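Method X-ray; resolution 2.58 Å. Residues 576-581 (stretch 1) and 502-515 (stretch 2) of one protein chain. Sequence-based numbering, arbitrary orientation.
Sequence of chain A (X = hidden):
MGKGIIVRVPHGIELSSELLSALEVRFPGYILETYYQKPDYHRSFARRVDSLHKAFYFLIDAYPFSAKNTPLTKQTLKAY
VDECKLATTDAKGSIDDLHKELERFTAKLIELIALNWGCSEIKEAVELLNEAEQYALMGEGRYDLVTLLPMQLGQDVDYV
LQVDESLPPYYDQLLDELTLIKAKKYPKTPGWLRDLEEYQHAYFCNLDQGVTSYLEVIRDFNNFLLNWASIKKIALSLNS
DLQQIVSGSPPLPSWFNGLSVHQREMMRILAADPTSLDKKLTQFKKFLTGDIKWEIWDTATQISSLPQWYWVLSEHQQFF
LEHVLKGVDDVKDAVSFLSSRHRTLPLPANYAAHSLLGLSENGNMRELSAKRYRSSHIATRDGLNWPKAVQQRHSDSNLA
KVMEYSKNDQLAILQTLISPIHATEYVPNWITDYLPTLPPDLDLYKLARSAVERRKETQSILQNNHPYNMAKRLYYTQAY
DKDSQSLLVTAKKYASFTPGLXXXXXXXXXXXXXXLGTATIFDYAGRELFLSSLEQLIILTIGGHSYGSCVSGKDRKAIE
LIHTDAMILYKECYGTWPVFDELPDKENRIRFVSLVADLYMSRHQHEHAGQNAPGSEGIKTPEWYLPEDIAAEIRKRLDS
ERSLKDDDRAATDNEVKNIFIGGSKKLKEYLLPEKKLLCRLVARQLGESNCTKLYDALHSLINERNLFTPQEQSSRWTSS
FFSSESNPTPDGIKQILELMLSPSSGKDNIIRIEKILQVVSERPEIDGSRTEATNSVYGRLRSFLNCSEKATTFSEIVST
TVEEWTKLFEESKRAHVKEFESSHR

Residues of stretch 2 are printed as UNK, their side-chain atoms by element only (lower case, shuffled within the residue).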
# COMPACT_ATOMS: atom_id res chain seq x y z
N THR A 576 9.47 37.07 -19.24
CA THR A 576 8.46 37.39 -18.23
C THR A 576 7.65 36.12 -17.87
O THR A 576 7.70 35.12 -18.60
CB THR A 576 7.56 38.56 -18.68
OG1 THR A 576 6.26 38.08 -18.96
CG2 THR A 576 8.09 39.26 -19.99
N TRP A 577 6.97 36.15 -16.73
CA TRP A 577 6.10 35.06 -16.30
C TRP A 577 5.01 34.91 -17.32
O TRP A 577 4.57 35.92 -17.81
CB TRP A 577 5.45 35.36 -14.95
CG TRP A 577 6.46 35.45 -13.84
CD1 TRP A 577 6.75 36.54 -13.09
CD2 TRP A 577 7.32 34.40 -13.37
NE1 TRP A 577 7.74 36.24 -12.18
CE2 TRP A 577 8.09 34.93 -12.34
CE3 TRP A 577 7.50 33.07 -13.73
CZ2 TRP A 577 9.02 34.18 -11.66
CZ3 TRP A 577 8.41 32.33 -13.05
CH2 TRP A 577 9.17 32.88 -12.02
N PRO A 578 4.56 33.67 -17.63
CA PRO A 578 3.33 33.52 -18.39
C PRO A 578 2.18 33.81 -17.45
O PRO A 578 2.37 33.80 -16.24
CB PRO A 578 3.36 32.05 -18.76
CG PRO A 578 4.01 31.38 -17.61
CD PRO A 578 5.04 32.36 -17.12
N VAL A 579 0.99 34.05 -17.98
CA VAL A 579 -0.14 34.46 -17.13
C VAL A 579 -1.40 33.72 -17.43
O VAL A 579 -1.60 33.24 -18.55
CB VAL A 579 -0.43 36.00 -17.21
CG1 VAL A 579 0.77 36.80 -16.67
CG2 VAL A 579 -0.78 36.42 -18.64
N PHE A 580 -2.23 33.58 -16.40
CA PHE A 580 -3.49 32.90 -16.54
C PHE A 580 -4.37 33.42 -17.67
O PHE A 580 -4.95 32.65 -18.42
CB PHE A 580 -4.27 32.97 -15.24
CG PHE A 580 -5.59 32.25 -15.28
CD1 PHE A 580 -5.67 30.93 -15.78
CD2 PHE A 580 -6.76 32.89 -14.86
CE1 PHE A 580 -6.88 30.29 -15.83
CE2 PHE A 580 -7.97 32.25 -14.90
CZ PHE A 580 -8.03 30.94 -15.38
N ASP A 581 -4.49 34.73 -17.75
CA ASP A 581 -5.47 35.38 -18.57
C ASP A 581 -4.89 35.58 -19.97
O ASP A 581 -4.32 36.60 -20.27
CB ASP A 581 -5.85 36.71 -17.92
CG ASP A 581 -6.81 37.54 -18.76
OD1 ASP A 581 -7.79 37.01 -19.31
OD2 ASP A 581 -6.55 38.76 -18.85
N UNK A 502 6.59 41.90 -6.63
CA UNK A 502 5.32 42.65 -6.74
C UNK A 502 4.47 42.12 -7.89
O UNK A 502 3.29 41.90 -7.72
o UNK A 502 4.06 44.88 -4.41
n UNK A 502 2.17 44.73 -5.68
c UNK A 502 5.56 44.17 -6.86
c UNK A 502 4.30 45.03 -6.82
c UNK A 502 3.50 44.88 -5.53
N UNK A 503 5.10 41.88 -9.04
CA UNK A 503 4.39 41.37 -10.21
C UNK A 503 3.76 39.99 -9.93
O UNK A 503 2.74 39.66 -10.53
c UNK A 503 7.18 40.32 -12.84
o UNK A 503 6.44 40.25 -13.85
c UNK A 503 6.53 40.45 -11.45
o UNK A 503 8.43 40.27 -12.93
c UNK A 503 5.27 41.33 -11.47
N UNK A 504 4.36 39.18 -9.04
CA UNK A 504 3.75 37.94 -8.65
C UNK A 504 2.56 38.20 -7.75
O UNK A 504 1.54 37.56 -7.90
c UNK A 504 4.74 37.00 -7.96
c UNK A 504 6.93 35.83 -7.84
c UNK A 504 5.46 35.39 -9.74
c UNK A 504 5.91 36.43 -8.78
N UNK A 505 2.67 39.13 -6.82
CA UNK A 505 1.48 39.44 -5.98
C UNK A 505 0.32 40.02 -6.81
O UNK A 505 -0.82 39.67 -6.57
c UNK A 505 2.59 38.63 -3.20
c UNK A 505 3.35 40.96 -2.87
c UNK A 505 2.97 39.91 -3.90
c UNK A 505 1.82 40.36 -4.79
N UNK A 506 0.61 40.83 -7.80
CA UNK A 506 -0.45 41.39 -8.63
C UNK A 506 -1.18 40.26 -9.35
O UNK A 506 -2.41 40.15 -9.32
o UNK A 506 1.65 44.25 -9.57
c UNK A 506 0.10 42.40 -9.67
o UNK A 506 0.17 44.07 -7.95
c UNK A 506 0.67 43.67 -9.02
N UNK A 507 -0.39 39.41 -10.00
CA UNK A 507 -0.90 38.24 -10.70
C UNK A 507 -1.74 37.32 -9.80
O UNK A 507 -2.82 36.92 -10.18
c UNK A 507 -0.70 38.00 -13.56
o UNK A 507 -0.92 38.98 -14.26
n UNK A 507 -1.56 36.98 -13.49
c UNK A 507 0.58 37.92 -12.71
c UNK A 507 0.26 37.46 -11.33
N UNK A 508 -1.24 37.00 -8.62
CA UNK A 508 -1.95 36.13 -7.69
C UNK A 508 -3.29 36.73 -7.28
O UNK A 508 -4.28 36.02 -7.18
c UNK A 508 -2.10 35.35 -4.18
c UNK A 508 -2.71 33.14 -3.53
o UNK A 508 -3.21 32.26 -2.60
c UNK A 508 -1.10 35.87 -6.46
c UNK A 508 -1.69 34.91 -5.42
c UNK A 508 -2.61 34.49 -3.24
c UNK A 508 -1.80 33.56 -5.69
c UNK A 508 -2.32 32.69 -4.76
N UNK A 509 -3.31 38.04 -6.99
CA UNK A 509 -4.55 38.73 -6.68
C UNK A 509 -5.52 38.57 -7.84
O UNK A 509 -6.71 38.29 -7.66
c UNK A 509 -5.44 41.07 -6.15
n UNK A 509 -6.52 40.75 -4.00
c UNK A 509 -5.51 41.33 -4.66
o UNK A 509 -4.64 42.05 -4.11
c UNK A 509 -4.25 40.20 -6.48
N UNK A 510 -5.01 38.78 -9.05
CA UNK A 510 -5.83 38.75 -10.27
C UNK A 510 -6.46 37.39 -10.59
O UNK A 510 -7.62 37.26 -10.92
c UNK A 510 -4.97 39.19 -11.45
o UNK A 510 -5.71 39.11 -12.66
N UNK A 511 -5.66 36.35 -10.50
CA UNK A 511 -6.13 35.01 -10.72
C UNK A 511 -7.16 34.62 -9.64
O UNK A 511 -8.21 34.11 -9.93
c UNK A 511 -4.05 34.38 -11.98
c UNK A 511 -5.41 32.64 -10.86
c UNK A 511 -4.93 34.05 -10.77
N UNK A 512 -6.86 34.90 -8.39
CA UNK A 512 -7.81 34.68 -7.31
C UNK A 512 -9.17 35.32 -7.61
O UNK A 512 -10.20 34.69 -7.43
c UNK A 512 -8.07 35.42 -3.69
c UNK A 512 -6.11 34.06 -4.32
c UNK A 512 -7.48 34.52 -4.76
c UNK A 512 -7.28 35.31 -6.03
N UNK A 513 -9.16 36.58 -8.08
CA UNK A 513 -10.41 37.34 -8.34
C UNK A 513 -11.16 36.92 -9.61
O UNK A 513 -12.38 37.10 -9.71
c UNK A 513 -9.75 40.99 -7.03
o UNK A 513 -9.14 41.54 -6.07
c UNK A 513 -10.02 39.49 -6.97
c UNK A 513 -10.14 38.86 -8.36
o UNK A 513 -10.11 41.63 -8.04
N UNK A 514 -10.42 36.33 -10.55
CA UNK A 514 -10.94 35.93 -11.85
C UNK A 514 -12.17 35.03 -11.77
O UNK A 514 -12.90 34.93 -12.75
c UNK A 514 -9.88 35.20 -12.64
o UNK A 514 -9.74 33.91 -12.11
N UNK A 515 -12.37 34.38 -10.63
CA UNK A 515 -13.56 33.55 -10.41
C UNK A 515 -14.89 34.33 -10.27
O UNK A 515 -15.95 33.79 -10.56
c UNK A 515 -13.36 32.67 -9.17

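Position 502 carries three carbons in a row, the third bearing one oxygen and one nitrogen, and reaches nothing on stretch 1: Gln502. Position 503 has three carbons ending in two oxygens, and one of these oxygens comes to the edge of the Trp577 ring, near its plane. This is Glu503, with OE1 3.8 Å from Trp577 CD1, a contact without a hydrogen bond.

At 504 four carbons fork at the second, and one tip lies over a face of the indole. That is Leu504; its CA-to-CB bond points sideways, yet its end comes nearer, placing CD2 3.4 Å from Trp577 NE1 and 3.7 Å from the centroid of the five-membered ring, a CH-pi contact. Position 505 has the same four-carbon fork but is out of reach of stretch 1 and buried: Leu505. Two carbons, the second with two oxygens, make 506 Asp506; it faces elsewhere, and its OD1 accepts a hydrogen bond from Gln502 NE2 at 3.1 Å, one turn back.

Position 507 shows three carbons, the third with one oxygen and one nitrogen, and that third carbon rests against a valine methyl. It is Gln507, its CD 3.6 Å from Val579 CG1, so an amide group here serves as a packing surface. One carbon and a six-carbon ring bearing an oxygen identify 508 as Tyr508, buried away from stretch 1. Position 509, three carbons with oxygen and nitrogen on the third, is Gln509, also out of reach. A carbon and an oxygen at 510 give Ser510, which makes no contact.

At 511 one carbon carries two more, and one of those methyls meets the phenylalanine: Val511, its CG2 3.6 Å from Phe580 CB. Position 512, four carbons forked at the second, is Leu512, and 513, three carbons ending in two oxygens, is Glu513; neither touches stretch 1. Position 514 has one carbon and one oxygen, the oxygen near the Phe580 ring: Ser514, with OG 3.7 Å from Phe580 CE2. Ser514 OG also donates to Val511 O at 2.7 Å, so the hydroxyl has a polar partner while it sits beside the ring. A single carbon at 515 is Ala515, without contact.

The rule is helical periodicity. Positions 503, 504, 507, 511 and 514 recur at steps of one, three and four, forming one stripe along which the irregular segment lays Trp577, Val579 and Phe580 in turn. No hydrogen bond crosses; packing carries the contact, burying 362 Å² in all, while the helix's backbone hydrogen bonds hold the stripe in register.

Stretch 2 502-515: QELLDQYQSVLESA
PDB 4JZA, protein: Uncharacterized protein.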